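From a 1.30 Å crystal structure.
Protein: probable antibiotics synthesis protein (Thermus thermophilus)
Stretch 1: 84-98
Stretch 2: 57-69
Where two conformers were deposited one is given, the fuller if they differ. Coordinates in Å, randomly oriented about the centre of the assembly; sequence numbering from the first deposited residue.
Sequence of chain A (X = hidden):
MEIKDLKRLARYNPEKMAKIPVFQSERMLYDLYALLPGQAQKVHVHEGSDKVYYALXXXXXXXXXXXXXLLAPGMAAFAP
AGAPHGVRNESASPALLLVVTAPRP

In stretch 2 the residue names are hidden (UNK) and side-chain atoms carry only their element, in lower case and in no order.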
# COMPACT_ATOMS: atom_id res chain seq x y z
N PRO A 84 6.78 19.22 -1.59
CA PRO A 84 8.13 18.64 -1.64
C PRO A 84 8.14 17.50 -0.62
O PRO A 84 7.66 17.66 0.50
CB PRO A 84 9.01 19.81 -1.21
CG PRO A 84 8.24 21.00 -1.71
CD PRO A 84 6.84 20.66 -1.30
N HIS A 85 8.66 16.35 -1.01
CA HIS A 85 8.68 15.21 -0.10
C HIS A 85 9.88 14.30 -0.31
O HIS A 85 10.43 14.23 -1.41
CB HIS A 85 7.39 14.39 -0.26
CG HIS A 85 7.25 13.78 -1.61
ND1 HIS A 85 6.85 14.50 -2.72
CD2 HIS A 85 7.51 12.53 -2.06
CE1 HIS A 85 6.89 13.73 -3.79
NE2 HIS A 85 7.29 12.52 -3.42
N GLY A 86 10.27 13.61 0.75
CA GLY A 86 11.38 12.69 0.66
C GLY A 86 11.40 11.81 1.89
O GLY A 86 10.58 11.98 2.80
N VAL A 87 12.33 10.86 1.93
CA VAL A 87 12.45 9.97 3.07
C VAL A 87 13.92 9.64 3.28
O VAL A 87 14.66 9.45 2.31
CB VAL A 87 11.62 8.66 2.87
CG1 VAL A 87 12.14 7.87 1.69
CG2 VAL A 87 11.66 7.83 4.13
N ARG A 88 14.34 9.58 4.53
CA ARG A 88 15.74 9.34 4.91
C ARG A 88 15.83 8.27 5.98
O ARG A 88 15.07 8.24 6.94
CB ARG A 88 16.35 10.63 5.46
CG ARG A 88 16.10 11.86 4.58
CD ARG A 88 16.91 13.07 5.06
NE ARG A 88 16.91 13.17 6.52
CZ ARG A 88 16.05 14.04 7.09
NH1 ARG A 88 15.20 14.72 6.35
NH2 ARG A 88 16.08 14.22 8.42
N ASN A 89 16.79 7.36 5.87
CA ASN A 89 16.99 6.38 6.92
C ASN A 89 18.11 6.91 7.80
O ASN A 89 19.28 6.83 7.45
CB ASN A 89 17.39 5.01 6.34
CG ASN A 89 17.50 3.95 7.42
OD1 ASN A 89 17.53 4.27 8.61
ND2 ASN A 89 17.56 2.69 7.01
N GLU A 90 17.73 7.48 8.94
CA GLU A 90 18.71 8.03 9.88
C GLU A 90 18.96 7.08 11.04
O GLU A 90 19.58 7.44 12.03
CB GLU A 90 18.20 9.37 10.43
CG GLU A 90 18.08 10.49 9.38
CD GLU A 90 19.42 10.83 8.77
OE1 GLU A 90 20.45 10.45 9.32
OE2 GLU A 90 19.43 11.49 7.74
N SER A 91 18.48 5.84 10.91
CA SER A 91 18.66 4.84 11.95
C SER A 91 19.92 4.02 11.68
O SER A 91 20.64 4.28 10.71
CB SER A 91 17.46 3.89 12.01
OG SER A 91 17.50 2.96 10.94
N ALA A 92 20.17 3.03 12.53
CA ALA A 92 21.34 2.17 12.37
C ALA A 92 20.96 0.81 11.80
O ALA A 92 21.76 -0.13 11.84
CB ALA A 92 22.04 2.01 13.72
N SER A 93 19.74 0.70 11.28
CA SER A 93 19.26 -0.55 10.71
C SER A 93 18.55 -0.30 9.38
O SER A 93 18.13 0.82 9.09
CB SER A 93 18.29 -1.23 11.67
OG SER A 93 18.91 -1.52 12.91
N PRO A 94 18.41 -1.35 8.55
CA PRO A 94 17.74 -1.17 7.27
C PRO A 94 16.25 -0.86 7.46
O PRO A 94 15.69 -1.09 8.53
CB PRO A 94 17.94 -2.52 6.58
CG PRO A 94 19.22 -3.03 7.18
CD PRO A 94 19.04 -2.68 8.63
N ALA A 95 15.63 -0.31 6.42
CA ALA A 95 14.22 0.01 6.46
C ALA A 95 13.61 -0.38 5.12
O ALA A 95 14.27 -0.29 4.08
CB ALA A 95 14.01 1.50 6.71
N LEU A 96 12.36 -0.84 5.16
CA LEU A 96 11.64 -1.25 3.96
C LEU A 96 10.29 -0.55 3.95
O LEU A 96 9.56 -0.60 4.94
CB LEU A 96 11.42 -2.76 3.95
CG LEU A 96 10.89 -3.35 2.63
CD1 LEU A 96 11.91 -3.13 1.53
CD2 LEU A 96 10.62 -4.83 2.81
N LEU A 97 9.97 0.09 2.83
CA LEU A 97 8.71 0.81 2.70
C LEU A 97 7.91 0.33 1.51
O LEU A 97 8.48 -0.09 0.51
CB LEU A 97 8.98 2.31 2.49
CG LEU A 97 10.00 2.99 3.40
CD1 LEU A 97 10.20 4.42 2.94
CD2 LEU A 97 9.54 2.93 4.84
N LEU A 98 6.59 0.39 1.64
CA LEU A 98 5.68 0.08 0.55
C LEU A 98 5.29 1.49 0.12
O LEU A 98 4.77 2.28 0.92
CB LEU A 98 4.46 -0.70 1.05
CG LEU A 98 3.38 -1.00 0.01
CD1 LEU A 98 3.98 -1.75 -1.17
CD2 LEU A 98 2.28 -1.82 0.66
N UNK A 57 9.18 -2.32 7.59
CA UNK A 57 10.27 -2.71 8.51
C UNK A 57 11.15 -1.50 8.78
O UNK A 57 11.41 -0.69 7.91
c UNK A 57 11.40 -6.20 7.18
c UNK A 57 10.40 -5.10 7.52
o UNK A 57 11.20 -7.32 7.63
o UNK A 57 12.35 -5.91 6.47
c UNK A 57 11.15 -3.83 7.93
N UNK A 58 11.67 -1.40 10.00
CA UNK A 58 12.57 -0.32 10.33
C UNK A 58 11.87 1.01 10.50
O UNK A 58 10.63 1.09 10.52
N UNK A 59 12.65 2.07 10.62
CA UNK A 59 12.06 3.39 10.75
C UNK A 59 12.82 4.40 9.90
O UNK A 59 14.02 4.32 9.72
o UNK A 59 12.43 3.78 14.94
c UNK A 59 13.46 3.96 12.82
c UNK A 59 12.05 3.80 12.23
o UNK A 59 14.27 4.90 14.84
c UNK A 59 13.38 4.25 14.31
N UNK A 60 12.05 5.33 9.34
CA UNK A 60 12.61 6.36 8.47
C UNK A 60 12.04 7.71 8.85
O UNK A 60 11.01 7.80 9.52
c UNK A 60 12.89 4.80 6.51
c UNK A 60 12.26 6.10 6.98
c UNK A 60 10.74 6.04 6.80
N UNK A 61 12.72 8.76 8.41
CA UNK A 61 12.25 10.11 8.65
C UNK A 61 11.63 10.55 7.33
O UNK A 61 12.32 10.62 6.31
c UNK A 61 13.41 11.07 9.00
c UNK A 61 12.87 12.49 9.14
c UNK A 61 14.07 10.63 10.30
N UNK A 62 10.33 10.81 7.35
CA UNK A 62 9.64 11.25 6.15
C UNK A 62 9.45 12.76 6.21
O UNK A 62 9.09 13.31 7.26
c UNK A 62 7.55 11.07 4.75
c UNK A 62 8.25 10.56 5.99
c UNK A 62 7.40 10.81 7.23
N UNK A 63 9.71 13.43 5.10
CA UNK A 63 9.55 14.88 5.02
C UNK A 63 8.47 15.18 4.00
O UNK A 63 8.50 14.67 2.87
c UNK A 63 10.45 17.56 3.12
n UNK A 63 10.37 19.02 3.03
c UNK A 63 10.83 17.08 4.51
n UNK A 63 11.20 21.16 2.96
c UNK A 63 11.41 19.85 3.03
n UNK A 63 12.65 19.39 3.12
c UNK A 63 10.87 15.54 4.61
N UNK A 64 7.49 15.99 4.40
CA UNK A 64 6.42 16.40 3.50
C UNK A 64 6.16 17.87 3.80
O UNK A 64 5.75 18.22 4.91
c UNK A 64 4.03 16.12 2.80
c UNK A 64 5.11 15.60 3.73
c UNK A 64 5.36 14.12 3.48
N UNK A 65 6.41 18.72 2.82
CA UNK A 65 6.20 20.14 3.03
C UNK A 65 7.16 20.66 4.09
O UNK A 65 8.36 20.38 4.04
N UNK A 66 6.64 21.38 5.08
CA UNK A 66 7.48 21.94 6.14
C UNK A 66 7.44 21.10 7.42
O UNK A 66 7.72 21.60 8.50
c UNK A 66 6.46 25.65 5.52
c UNK A 66 7.02 23.38 6.45
c UNK A 66 6.72 24.19 5.18
o UNK A 66 6.58 26.48 4.62
o UNK A 66 6.11 25.96 6.65
N UNK A 67 7.12 19.82 7.30
CA UNK A 67 7.05 18.95 8.46
C UNK A 67 7.78 17.63 8.23
O UNK A 67 7.88 17.15 7.10
c UNK A 67 5.32 17.96 10.12
c UNK A 67 3.85 17.62 10.32
o UNK A 67 3.29 16.89 9.47
o UNK A 67 3.24 18.08 11.31
c UNK A 67 5.58 18.66 8.79
N UNK A 68 8.31 17.06 9.31
CA UNK A 68 8.99 15.77 9.25
C UNK A 68 8.35 14.86 10.30
O UNK A 68 7.81 15.33 11.30
o UNK A 68 13.17 16.96 9.85
c UNK A 68 10.48 15.91 9.55
o UNK A 68 13.52 16.18 7.83
c UNK A 68 12.76 16.58 8.74
c UNK A 68 11.27 16.61 8.47
N UNK A 69 8.42 13.56 10.05
CA UNK A 69 7.84 12.58 10.96
C UNK A 69 8.69 11.32 10.99
O UNK A 69 9.39 11.01 10.02
c UNK A 69 6.42 12.24 10.52
O HOH W 1 15.33 6.80 10.29
O HOH W 2 15.46 1.05 10.61

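Position 57 has three side-chain carbons, the last carrying two oxygens. Its CB lies 4.1 Å from Leu 96 CB. Three carbons, the third a carboxylate, make it Glu 57. Its backbone pairs with Leu 96: Leu 96 N donates to Glu 57 O at 2.9 Å, and Glu 57 N to Leu 96 O at 3.2 Å.

Position 58 has no side-chain atoms, so it is Gly 58. Its phi is positive, and an ideal CB would sit 2.3 Å from Pro 94 O, a clash.

Position 59 again shows three carbons ending in two oxygens, with an extended chain near Ser 91 CB. This is Glu 59. Two waters tie its backbone to stretch 1. Water 1 links Glu 59 O to Glu 90 N; water 2 links Glu 59 N to Ser 91 OG and Pro 94 O.

Position 60 has one carbon carrying two more, packed against Val 87, Ala 95 and Leu 97. Branching at CB with carbon alone gives Val 60. Its CG2 is 3.3 Å from Val 87 CG2 and 3.9 Å from Leu 97 CD2; its CG1 is 3.5 Å from Ala 95 CB.

Position 61 has the same three-carbon fork, near Arg 88 and Glu 90. It is Val 61. Its CG1 lies over one face of the Arg 88 guanidinium, 3.7 Å from Arg 88 NH2.

Position 62 is another fork of three carbons, opposite Val 87: Val 62. The two CA atoms are 4.4 Å apart, a non-hydrogen-bonded pair.

Position 63 has three carbons, a nitrogen, then a carbon with two more nitrogens. That guanidinium identifies Arg 63. Arg 63 N donates to Gly 86 O at 2.9 Å, and Arg 63 NE to the backbone O of position 65 at 2.6 Å.

Position 64 repeats the three-carbon fork, near His 85 CB. It is Val 64. Val 64 CG2 is 4.3 Å from His 85 CB.

Position 65 has no side chain and a positive phi: Gly 65. Gly 65 N donates to Pro 84 O at 2.8 Å.

Position 66 has three carbons ending in two oxygens and does not touch stretch 1: Glu 66. Position 67 is the same, also without contact: Glu 67. Position 68 has three carbons ending in two oxygens, one of them close to Arg 88 NH1. It is Glu 68. Glu 68 OE2 forms a salt bridge with Arg 88 NH1 at 2.7 Å.

Position 69 has one carbon and no contact: Ala 69.

The contact is chiefly antiparallel pairing. Strand 60-64 runs along strand 85-88, with a further bridge at Glu 57. Val 60 fills the apolar centre, and the Arg 88 salt bridge reaches the neighbouring strand.

Stretch 2, residues 57-69: EGEVVVRVGEEEA
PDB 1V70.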